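Local coordinates for carbohydrate kinase, FGGY (Novosphingobium aromaticivorans, PDB 3H6E), which probably acts as a carbohydrate kinase, transferring a phosphoryl group to a sugar or related polyol, at residues R117-N128 with C173-Q181; L382-V393 with L407-T418. One frame throughout, in Å; residues are numbered along the deposited sequence.

Contact 1 of 2, residues R117-N128 with C173-Q181; sequences RTGSPALPDGLN and CHSDLWDPQ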
loop_
_atom_site.group_PDB
_atom_site.type_symbol
_atom_site.label_atom_id
_atom_site.label_comp_id
_atom_site.label_asym_id
_atom_site.label_seq_id
_atom_site.Cartn_x
_atom_site.Cartn_y
_atom_site.Cartn_z
ATOM N N ARG A 117 -18.096 -9.683 4.054
ATOM C CA ARG A 117 -17.837 -10.397 2.802
ATOM C C ARG A 117 -16.678 -9.771 2.034
ATOM O O ARG A 117 -15.931 -10.468 1.345
ATOM C CB ARG A 117 -19.076 -10.413 1.897
ATOM C CG ARG A 117 -20.065 -11.531 2.181
ATOM C CD ARG A 117 -19.459 -12.915 1.948
ATOM N NE ARG A 117 -19.681 -13.445 0.601
ATOM C CZ ARG A 117 -20.876 -13.749 0.097
ATOM N NH1 ARG A 117 -21.978 -13.546 0.810
ATOM N NH2 ARG A 117 -20.974 -14.235 -1.134
ATOM N N THR A 118 -16.531 -8.454 2.156
ATOM C CA THR A 118 -15.647 -7.697 1.274
ATOM C C THR A 118 -14.311 -7.276 1.884
ATOM O O THR A 118 -13.304 -7.202 1.184
ATOM C CB THR A 118 -16.357 -6.436 0.745
ATOM O OG1 THR A 118 -16.705 -5.587 1.847
ATOM C CG2 THR A 118 -17.615 -6.821 -0.015
ATOM N N GLY A 119 -14.300 -6.984 3.180
ATOM C CA GLY A 119 -13.108 -6.452 3.806
ATOM C C GLY A 119 -12.794 -5.083 3.235
ATOM O O GLY A 119 -11.726 -4.516 3.478
ATOM N N SER A 120 -13.738 -4.555 2.462
ATOM C CA SER A 120 -13.614 -3.220 1.893
ATOM C C SER A 120 -14.471 -2.241 2.688
ATOM O O SER A 120 -15.695 -2.332 2.672
ATOM C CB SER A 120 -14.038 -3.222 0.420
ATOM O OG SER A 120 -13.831 -1.952 -0.183
ATOM N N PRO A 121 -13.826 -1.301 3.392
ATOM C CA PRO A 121 -14.533 -0.309 4.206
ATOM C C PRO A 121 -15.022 0.848 3.347
ATOM O O PRO A 121 -14.454 1.098 2.284
ATOM C CB PRO A 121 -13.445 0.200 5.168
ATOM C CG PRO A 121 -12.195 -0.605 4.861
ATOM C CD PRO A 121 -12.370 -1.129 3.476
ATOM N N ALA A 122 -16.060 1.544 3.802
ATOM C CA ALA A 122 -16.537 2.735 3.109
ATOM C C ALA A 122 -15.459 3.805 3.151
ATOM O O ALA A 122 -15.027 4.220 4.223
ATOM C CB ALA A 122 -17.820 3.250 3.743
ATOM N N LEU A 123 -15.024 4.247 1.977
ATOM C CA LEU A 123 -14.002 5.274 1.883
ATOM C C LEU A 123 -14.504 6.444 1.043
ATOM O O LEU A 123 -15.347 6.266 0.166
ATOM C CB LEU A 123 -12.716 4.691 1.296
ATOM C CG LEU A 123 -12.015 3.648 2.171
ATOM C CD1 LEU A 123 -10.902 2.946 1.411
ATOM C CD2 LEU A 123 -11.482 4.278 3.458
ATOM N N PRO A 124 -13.991 7.649 1.325
ATOM C CA PRO A 124 -14.384 8.887 0.644
ATOM C C PRO A 124 -13.952 8.948 -0.822
ATOM O O PRO A 124 -13.033 8.245 -1.243
ATOM C CB PRO A 124 -13.651 9.976 1.442
ATOM C CG PRO A 124 -13.314 9.346 2.750
ATOM C CD PRO A 124 -13.064 7.905 2.439
ATOM N N ASP A 125 -14.628 9.798 -1.587
ATOM C CA ASP A 125 -14.267 10.056 -2.974
ATOM C C ASP A 125 -14.179 8.767 -3.796
ATOM O O ASP A 125 -15.122 7.973 -3.826
ATOM C CB ASP A 125 -12.957 10.843 -3.025
ATOM C CG ASP A 125 -12.935 11.992 -2.028
ATOM O OD1 ASP A 125 -12.098 11.967 -1.106
ATOM O OD2 ASP A 125 -13.769 12.915 -2.155
ATOM N N GLY A 126 -13.044 8.563 -4.457
ATOM C CA GLY A 126 -12.876 7.425 -5.343
ATOM C C GLY A 126 -12.054 6.281 -4.777
ATOM O O GLY A 126 -11.694 5.357 -5.508
ATOM N N LEU A 127 -11.763 6.334 -3.478
ATOM C CA LEU A 127 -10.944 5.305 -2.833
ATOM C C LEU A 127 -11.525 3.900 -2.994
ATOM O O LEU A 127 -10.786 2.921 -3.086
ATOM C CB LEU A 127 -10.707 5.638 -1.358
ATOM C CG LEU A 127 -9.719 6.783 -1.111
ATOM C CD1 LEU A 127 -9.711 7.198 0.348
ATOM C CD2 LEU A 127 -8.312 6.408 -1.571
ATOM N N ASN A 128 -12.850 3.811 -3.016
ATOM C CA ASN A 128 -13.528 2.590 -3.427
ATOM C C ASN A 128 -13.787 2.654 -4.927
ATOM O O ASN A 128 -14.439 3.580 -5.407
ATOM C CB ASN A 128 -14.859 2.432 -2.689
ATOM C CG ASN A 128 -14.682 2.151 -1.208
ATOM O OD1 ASN A 128 -13.892 1.290 -0.819
ATOM N ND2 ASN A 128 -15.430 2.865 -0.376
ATOM N N CYS A 173 -7.883 -4.202 -3.169
ATOM C CA CYS A 173 -7.501 -2.944 -2.528
ATOM C C CYS A 173 -8.730 -2.090 -2.205
ATOM O O CYS A 173 -8.980 -1.072 -2.852
ATOM C CB CYS A 173 -6.528 -2.172 -3.427
ATOM S SG CYS A 173 -5.826 -0.683 -2.686
ATOM N N HIS A 174 -9.486 -2.523 -1.196
ATOM C CA HIS A 174 -10.738 -1.879 -0.786
ATOM C C HIS A 174 -11.564 -1.311 -1.949
ATOM O O HIS A 174 -11.822 -0.112 -2.016
ATOM C CB HIS A 174 -10.486 -0.816 0.294
ATOM C CG HIS A 174 -9.419 0.175 -0.058
ATOM N ND1 HIS A 174 -9.623 1.199 -0.958
ATOM C CD2 HIS A 174 -8.145 0.309 0.381
ATOM C CE1 HIS A 174 -8.520 1.918 -1.062
ATOM N NE2 HIS A 174 -7.607 1.399 -0.262
ATOM N N SER A 175 -11.990 -2.185 -2.852
ATOM C CA SER A 175 -12.684 -1.747 -4.058
ATOM C C SER A 175 -14.184 -2.008 -4.018
ATOM O O SER A 175 -14.924 -1.498 -4.857
ATOM C CB SER A 175 -12.088 -2.431 -5.283
ATOM O OG SER A 175 -12.387 -3.812 -5.266
ATOM N N ASP A 176 -14.628 -2.805 -3.048
ATOM C CA ASP A 176 -16.026 -3.233 -2.972
ATOM C C ASP A 176 -16.365 -4.280 -4.035
ATOM O O ASP A 176 -17.472 -4.817 -4.050
ATOM C CB ASP A 176 -16.982 -2.042 -3.099
ATOM C CG ASP A 176 -16.832 -1.052 -1.967
ATOM O OD1 ASP A 176 -16.217 -1.410 -0.943
ATOM O OD2 ASP A 176 -17.329 0.084 -2.097
ATOM N N LEU A 177 -15.409 -4.572 -4.916
ATOM C CA LEU A 177 -15.638 -5.512 -6.012
ATOM C C LEU A 177 -15.153 -6.922 -5.693
ATOM O O LEU A 177 -15.297 -7.826 -6.513
ATOM C CB LEU A 177 -14.942 -5.033 -7.290
ATOM C CG LEU A 177 -15.014 -3.555 -7.679
ATOM C CD1 LEU A 177 -14.648 -3.401 -9.140
ATOM C CD2 LEU A 177 -16.398 -2.979 -7.419
ATOM N N TRP A 178 -14.582 -7.116 -4.510
ATOM C CA TRP A 178 -13.930 -8.386 -4.213
ATOM C C TRP A 178 -14.386 -9.080 -2.932
ATOM O O TRP A 178 -14.652 -8.440 -1.915
ATOM C CB TRP A 178 -12.406 -8.225 -4.209
ATOM C CG TRP A 178 -11.703 -9.519 -4.458
ATOM C CD1 TRP A 178 -10.854 -10.170 -3.614
ATOM C CD2 TRP A 178 -11.813 -10.338 -5.628
ATOM N NE1 TRP A 178 -10.419 -11.336 -4.191
ATOM C CE2 TRP A 178 -10.997 -11.467 -5.425
ATOM C CE3 TRP A 178 -12.526 -10.225 -6.826
ATOM C CZ2 TRP A 178 -10.868 -12.475 -6.378
ATOM C CZ3 TRP A 178 -12.397 -11.225 -7.770
ATOM C CH2 TRP A 178 -11.573 -12.337 -7.542
ATOM N N ASP A 179 -14.464 -10.404 -3.007
ATOM C CA ASP A 179 -14.743 -11.241 -1.852
ATOM C C ASP A 179 -13.461 -11.983 -1.501
ATOM O O ASP A 179 -13.160 -13.028 -2.083
ATOM C CB ASP A 179 -15.863 -12.229 -2.180
ATOM C CG ASP A 179 -16.320 -13.026 -0.971
ATOM O OD1 ASP A 179 -15.531 -13.193 -0.016
ATOM O OD2 ASP A 179 -17.477 -13.495 -0.983
ATOM N N PRO A 180 -12.690 -11.435 -0.551
ATOM C CA PRO A 180 -11.365 -11.962 -0.207
ATOM C C PRO A 180 -11.405 -13.430 0.194
ATOM O O PRO A 180 -10.722 -14.244 -0.421
ATOM C CB PRO A 180 -10.942 -11.095 0.981
ATOM C CG PRO A 180 -11.704 -9.830 0.809
ATOM C CD PRO A 180 -13.029 -10.239 0.237
ATOM N N GLN A 181 -12.193 -13.761 1.209
ATOM C CA GLN A 181 -12.306 -15.148 1.652
ATOM C C GLN A 181 -12.708 -16.077 0.509
ATOM O O GLN A 181 -12.105 -17.136 0.317
ATOM C CB GLN A 181 -13.307 -15.276 2.802
ATOM C CG GLN A 181 -12.788 -14.757 4.128
ATOM C CD GLN A 181 -11.562 -15.506 4.612
ATOM O OE1 GLN A 181 -10.784 -14.988 5.413
ATOM N NE2 GLN A 181 -11.381 -16.730 4.128
HETATM O O HOH W 1 -17.888 -3.200 0.036
HETATM O O HOH W 2 -9.569 -3.911 1.375
HETATM O O HOH W 3 -10.376 0.749 -4.850
#
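Two mostly loop segments of the actin-like N-terminal part of this FGGY kinase meet here: S120 and T118 on one side face D176 and P180 on the other, with R117 and H174 marking the two ends. Charged and polar bonds come first. At the end of helix 115-118, R117 reaches D179 through a salt bridge: NE points at OD2 over 2.7 Å with a nearly straight N-H...O angle of 168°. The carboxylate oxygen sits almost in the guanidinium plane, although the two groups are turned 50° against each other. Deeper in, S120 OG donates to D176 OD1 at 2.6 Å, arriving from above the carboxylate plane; with OG anti to the backbone N (chi1 -176°) the hydroxyl is carried over to the D176 side. The same OD1 also takes a salt bridge from R112, and OD2 is bonded by Y108 OH, so D176 ties 173-181 both to S120 and to helix 102-109 and the residues that follow it. With an alanine in place of D176, the S120 hydroxyl, Y108 OH and the R112 charge would probably lose their shared mate and the S120 loop could shift. Water 1 gives a further, weak link between D176 OD1 and T118 OG1.

The apolar and CH contacts follow. P180 lays its ring against the backbone of R117 and T118, CG coming to 3.1 Å from T118 O. T118 CA, in turn, approaches W178 O at 3.4 Å as a CA-H...O contact. At the far end the H174 ring is sandwiched, C173 SG over one face and L123 CD1 over the other; L123 CD1 lies 3.5 Å from the centroid of the H174 ring, a CH-pi contact. At that ring's edge, H174 ND1 makes a weak, bent bond to L127 O of 3.0 Å.

Contact 2 of 2, residues L382-V393 with L407-T418; sequences LDLIGSTGRILV and LASLRPDCAVYT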
loop_
_atom_site.group_PDB
_atom_site.type_symbol
_atom_site.label_atom_id
_atom_site.label_comp_id
_atom_site.label_asym_id
_atom_site.label_seq_id
_atom_site.Cartn_x
_atom_site.Cartn_y
_atom_site.Cartn_z
ATOM N N LEU A 382 -1.554 -4.307 15.363
ATOM C CA LEU A 382 -0.982 -5.593 14.994
ATOM C C LEU A 382 -1.769 -6.744 15.606
ATOM O O LEU A 382 -1.916 -7.799 14.996
ATOM C CB LEU A 382 0.484 -5.672 15.433
ATOM C CG LEU A 382 1.493 -4.893 14.581
ATOM C CD1 LEU A 382 2.665 -4.392 15.418
ATOM C CD2 LEU A 382 1.967 -5.734 13.393
ATOM N N ASP A 383 -2.278 -6.532 16.815
ATOM C CA ASP A 383 -3.051 -7.557 17.515
ATOM C C ASP A 383 -4.453 -7.759 16.944
ATOM O O ASP A 383 -4.969 -8.873 16.956
ATOM C CB ASP A 383 -3.128 -7.251 19.012
ATOM C CG ASP A 383 -1.831 -7.559 19.729
ATOM O OD1 ASP A 383 -1.010 -8.306 19.154
ATOM O OD2 ASP A 383 -1.634 -7.063 20.859
ATOM N N LEU A 384 -5.067 -6.686 16.457
ATOM C CA LEU A 384 -6.379 -6.780 15.811
ATOM C C LEU A 384 -6.410 -7.790 14.665
ATOM O O LEU A 384 -7.456 -8.358 14.371
ATOM C CB LEU A 384 -6.830 -5.411 15.293
ATOM C CG LEU A 384 -7.866 -4.626 16.101
ATOM C CD1 LEU A 384 -7.731 -4.882 17.594
ATOM C CD2 LEU A 384 -7.775 -3.137 15.786
ATOM N N ILE A 385 -5.266 -8.012 14.024
ATOM C CA ILE A 385 -5.205 -8.879 12.849
ATOM C C ILE A 385 -4.425 -10.167 13.104
ATOM O O ILE A 385 -4.230 -10.969 12.192
ATOM C CB ILE A 385 -4.598 -8.144 11.626
ATOM C CG1 ILE A 385 -3.213 -7.587 11.966
ATOM C CG2 ILE A 385 -5.518 -7.023 11.162
ATOM C CD1 ILE A 385 -2.522 -6.906 10.801
ATOM N N GLY A 386 -3.974 -10.359 14.340
ATOM C CA GLY A 386 -3.281 -11.578 14.715
ATOM C C GLY A 386 -1.838 -11.656 14.249
ATOM O O GLY A 386 -1.306 -12.750 14.060
ATOM N N SER A 387 -1.202 -10.500 14.069
ATOM C CA SER A 387 0.206 -10.448 13.676
ATOM C C SER A 387 1.095 -11.078 14.742
ATOM O O SER A 387 1.007 -10.732 15.920
ATOM C CB SER A 387 0.658 -9.003 13.431
ATOM O OG SER A 387 0.194 -8.506 12.190
ATOM N N THR A 388 1.951 -12.002 14.317
ATOM C CA THR A 388 2.898 -12.650 15.212
ATOM C C THR A 388 4.162 -13.057 14.470
ATOM O O THR A 388 4.221 -12.991 13.241
ATOM C CB THR A 388 2.302 -13.918 15.846
ATOM O OG1 THR A 388 1.858 -14.805 14.811
ATOM C CG2 THR A 388 1.137 -13.575 16.761
ATOM N N GLY A 389 5.170 -13.477 15.229
ATOM C CA GLY A 389 6.342 -14.121 14.665
ATOM C C GLY A 389 7.399 -13.189 14.107
ATOM O O GLY A 389 8.475 -13.044 14.682
ATOM N N ARG A 390 7.096 -12.569 12.972
ATOM C CA ARG A 390 8.049 -11.703 12.297
ATOM C C ARG A 390 7.380 -10.416 11.851
ATOM O O ARG A 390 6.355 -10.445 11.175
ATOM C CB ARG A 390 8.649 -12.424 11.090
ATOM C CG ARG A 390 9.203 -13.794 11.421
ATOM C CD ARG A 390 9.424 -14.622 10.175
ATOM N NE ARG A 390 9.243 -16.043 10.452
ATOM C CZ ARG A 390 10.235 -16.897 10.672
ATOM N NH1 ARG A 390 11.495 -16.481 10.638
ATOM N NH2 ARG A 390 9.961 -18.175 10.917
ATOM N N ILE A 391 7.961 -9.287 12.238
ATOM C CA ILE A 391 7.466 -7.992 11.797
ATOM C C ILE A 391 8.581 -7.189 11.144
ATOM O O ILE A 391 9.637 -6.975 11.736
ATOM C CB ILE A 391 6.866 -7.183 12.955
ATOM C CG1 ILE A 391 5.751 -7.980 13.629
ATOM C CG2 ILE A 391 6.333 -5.854 12.452
ATOM C CD1 ILE A 391 4.930 -7.176 14.605
ATOM N N LEU A 392 8.341 -6.752 9.915
ATOM C CA LEU A 392 9.300 -5.930 9.194
ATOM C C LEU A 392 8.796 -4.497 9.117
ATOM O O LEU A 392 7.772 -4.225 8.489
ATOM C CB LEU A 392 9.524 -6.493 7.792
ATOM C CG LEU A 392 10.260 -5.605 6.787
ATOM C CD1 LEU A 392 11.581 -5.104 7.361
ATOM C CD2 LEU A 392 10.472 -6.367 5.483
ATOM N N VAL A 393 9.507 -3.587 9.775
ATOM C CA VAL A 393 9.170 -2.168 9.721
ATOM C C VAL A 393 9.829 -1.525 8.505
ATOM O O VAL A 393 11.014 -1.739 8.247
ATOM C CB VAL A 393 9.611 -1.426 10.998
ATOM C CG1 VAL A 393 9.100 0.004 10.985
ATOM C CG2 VAL A 393 9.110 -2.153 12.235
ATOM N N LEU A 407 8.849 -1.276 20.027
ATOM C CA LEU A 407 8.061 -2.344 19.431
ATOM C C LEU A 407 8.665 -3.699 19.787
ATOM O O LEU A 407 7.956 -4.626 20.174
ATOM C CB LEU A 407 7.990 -2.172 17.913
ATOM C CG LEU A 407 6.854 -2.939 17.240
ATOM C CD1 LEU A 407 5.519 -2.548 17.864
ATOM C CD2 LEU A 407 6.852 -2.711 15.735
ATOM N N ALA A 408 9.982 -3.803 19.659
ATOM C CA ALA A 408 10.686 -5.026 20.027
ATOM C C ALA A 408 10.396 -5.430 21.476
ATOM O O ALA A 408 10.179 -6.609 21.771
ATOM C CB ALA A 408 12.172 -4.859 19.811
ATOM N N SER A 409 10.383 -4.443 22.371
ATOM C CA SER A 409 10.126 -4.684 23.789
ATOM C C SER A 409 8.708 -5.181 24.027
ATOM O O SER A 409 8.485 -6.107 24.808
ATOM C CB SER A 409 10.369 -3.412 24.605
ATOM O OG SER A 409 11.702 -2.951 24.458
ATOM N N LEU A 410 7.748 -4.555 23.355
ATOM C CA LEU A 410 6.348 -4.942 23.492
ATOM C C LEU A 410 6.111 -6.363 22.989
ATOM O O LEU A 410 5.315 -7.104 23.561
ATOM C CB LEU A 410 5.440 -3.951 22.759
ATOM C CG LEU A 410 5.360 -2.556 23.387
ATOM C CD1 LEU A 410 4.734 -1.551 22.431
ATOM C CD2 LEU A 410 4.590 -2.607 24.692
ATOM N N ARG A 411 6.815 -6.737 21.923
ATOM C CA ARG A 411 6.705 -8.074 21.349
ATOM C C ARG A 411 8.004 -8.848 21.549
ATOM O O ARG A 411 8.760 -9.072 20.598
ATOM C CB ARG A 411 6.368 -7.980 19.862
ATOM C CG ARG A 411 5.289 -6.961 19.559
ATOM C CD ARG A 411 4.296 -7.515 18.559
ATOM N NE ARG A 411 2.995 -6.877 18.706
ATOM C CZ ARG A 411 1.853 -7.397 18.274
ATOM N NH1 ARG A 411 1.838 -8.581 17.665
ATOM N NH2 ARG A 411 0.724 -6.728 18.458
ATOM N N PRO A 412 8.257 -9.272 22.796
ATOM C CA PRO A 412 9.549 -9.801 23.262
ATOM C C PRO A 412 10.022 -11.063 22.524
ATOM O O PRO A 412 11.207 -11.166 22.200
ATOM C CB PRO A 412 9.269 -10.122 24.734
ATOM C CG PRO A 412 7.777 -10.356 24.766
ATOM C CD PRO A 412 7.252 -9.295 23.870
ATOM N N ASP A 413 9.116 -12.003 22.274
ATOM C CA ASP A 413 9.469 -13.249 21.604
ATOM C C ASP A 413 9.303 -13.104 20.099
ATOM O O ASP A 413 9.692 -13.982 19.331
ATOM C CB ASP A 413 8.595 -14.399 22.105
ATOM C CG ASP A 413 8.619 -14.538 23.605
ATOM O OD1 ASP A 413 9.711 -14.467 24.196
ATOM O OD2 ASP A 413 7.539 -14.725 24.196
ATOM N N CYS A 414 8.708 -11.993 19.686
ATOM C CA CYS A 414 8.562 -11.695 18.270
ATOM C C CYS A 414 9.870 -11.119 17.739
ATOM O O CYS A 414 10.620 -10.480 18.477
ATOM C CB CYS A 414 7.415 -10.706 18.058
ATOM S SG CYS A 414 7.156 -10.187 16.351
ATOM N N ALA A 415 10.150 -11.360 16.464
ATOM C CA ALA A 415 11.348 -10.820 15.838
ATOM C C ALA A 415 11.016 -9.601 14.979
ATOM O O ALA A 415 10.585 -9.735 13.835
ATOM C CB ALA A 415 12.044 -11.892 15.005
ATOM N N VAL A 416 11.211 -8.413 15.542
ATOM C CA VAL A 416 11.024 -7.167 14.801
ATOM C C VAL A 416 12.259 -6.862 13.956
ATOM O O VAL A 416 13.388 -6.976 14.428
ATOM C CB VAL A 416 10.754 -5.991 15.757
ATOM C CG1 VAL A 416 10.622 -4.688 14.982
ATOM C CG2 VAL A 416 9.504 -6.262 16.585
ATOM N N TYR A 417 12.045 -6.475 12.706
ATOM C CA TYR A 417 13.152 -6.247 11.782
ATOM C C TYR A 417 13.158 -4.844 11.174
ATOM O O TYR A 417 12.138 -4.156 11.146
ATOM C CB TYR A 417 13.116 -7.274 10.649
ATOM C CG TYR A 417 13.425 -8.691 11.068
ATOM C CD1 TYR A 417 14.709 -9.053 11.467
ATOM C CD2 TYR A 417 12.441 -9.676 11.044
ATOM C CE1 TYR A 417 15.003 -10.350 11.844
ATOM C CE2 TYR A 417 12.724 -10.978 11.418
ATOM C CZ TYR A 417 14.009 -11.310 11.817
ATOM O OH TYR A 417 14.309 -12.602 12.192
ATOM N N THR A 418 14.327 -4.436 10.690
ATOM C CA THR A 418 14.463 -3.262 9.834
ATOM C C THR A 418 15.482 -3.603 8.756
ATOM O O THR A 418 16.373 -4.417 8.983
ATOM C CB THR A 418 14.931 -2.013 10.607
ATOM O OG1 THR A 418 16.116 -2.323 11.352
ATOM C CG2 THR A 418 13.845 -1.529 11.560
#
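In the beta-alpha-beta crossover 390-394, 401-410, 415-419, strands 390-393 and 415-418 run side by side and parallel, pairing R390 with A415, I391 with V416 and L392 with Y417. Backbone bonds alternate along them: A415 N to G389 O (3.0 Å), I391 N to A415 O, Y417 N to I391 O (2.6 Å) and V393 N to Y417 O. On one face I391, V393 and V416 turn toward helix 401-410; V393 CG2 packs on V416 CG1 at 4.0 Å and also reaches L407 CD2. On the other face L392 holds CG anti to the backbone N (chi1 167°), which carries its CD1 methyl across to Y417 CB at 4.2 Å.

Beyond the strands, R411 bridges back to the end of helix 363-384. Its guanidinium lies with one face over L382 CB and with S387 O at its edge, a weak bond from NH1 of 2.9 Å. Its NH2 forms a salt bridge with D383 OD1, modelled so short that the exact placement is doubtful. The aliphatic part of R411 crosses I391 at about a right angle, CD to CD1 at 4.0 Å. G386 ends the helix in a Schellman motif, from which the chain turns toward the strand. Strand 252-256 lies next to 390-394 in the sheet, and 443-445 next to 415-419; L382 also leans on A263 of strand 261-266.

The two contacts lie in different parts of the chain: contact 1 in the N-terminal, contact 2 in the C-terminal FGGY domain. Their centres are 26 Å apart, and their nearest atoms about 10 Å, so they do not touch. A sheet connects them all the same. Residues of contact 1 rest on strand 282-286, to which G119 is hydrogen-bonded at V284; that strand is one outer edge of the mixed sheet whose strands 390-394 and 415-419 make contact 2, with 292-298, 261-266 and 252-256 in between. In FGGY kinases the substrates bind in the cleft between the two domains, but no ligand here places either contact relative to it.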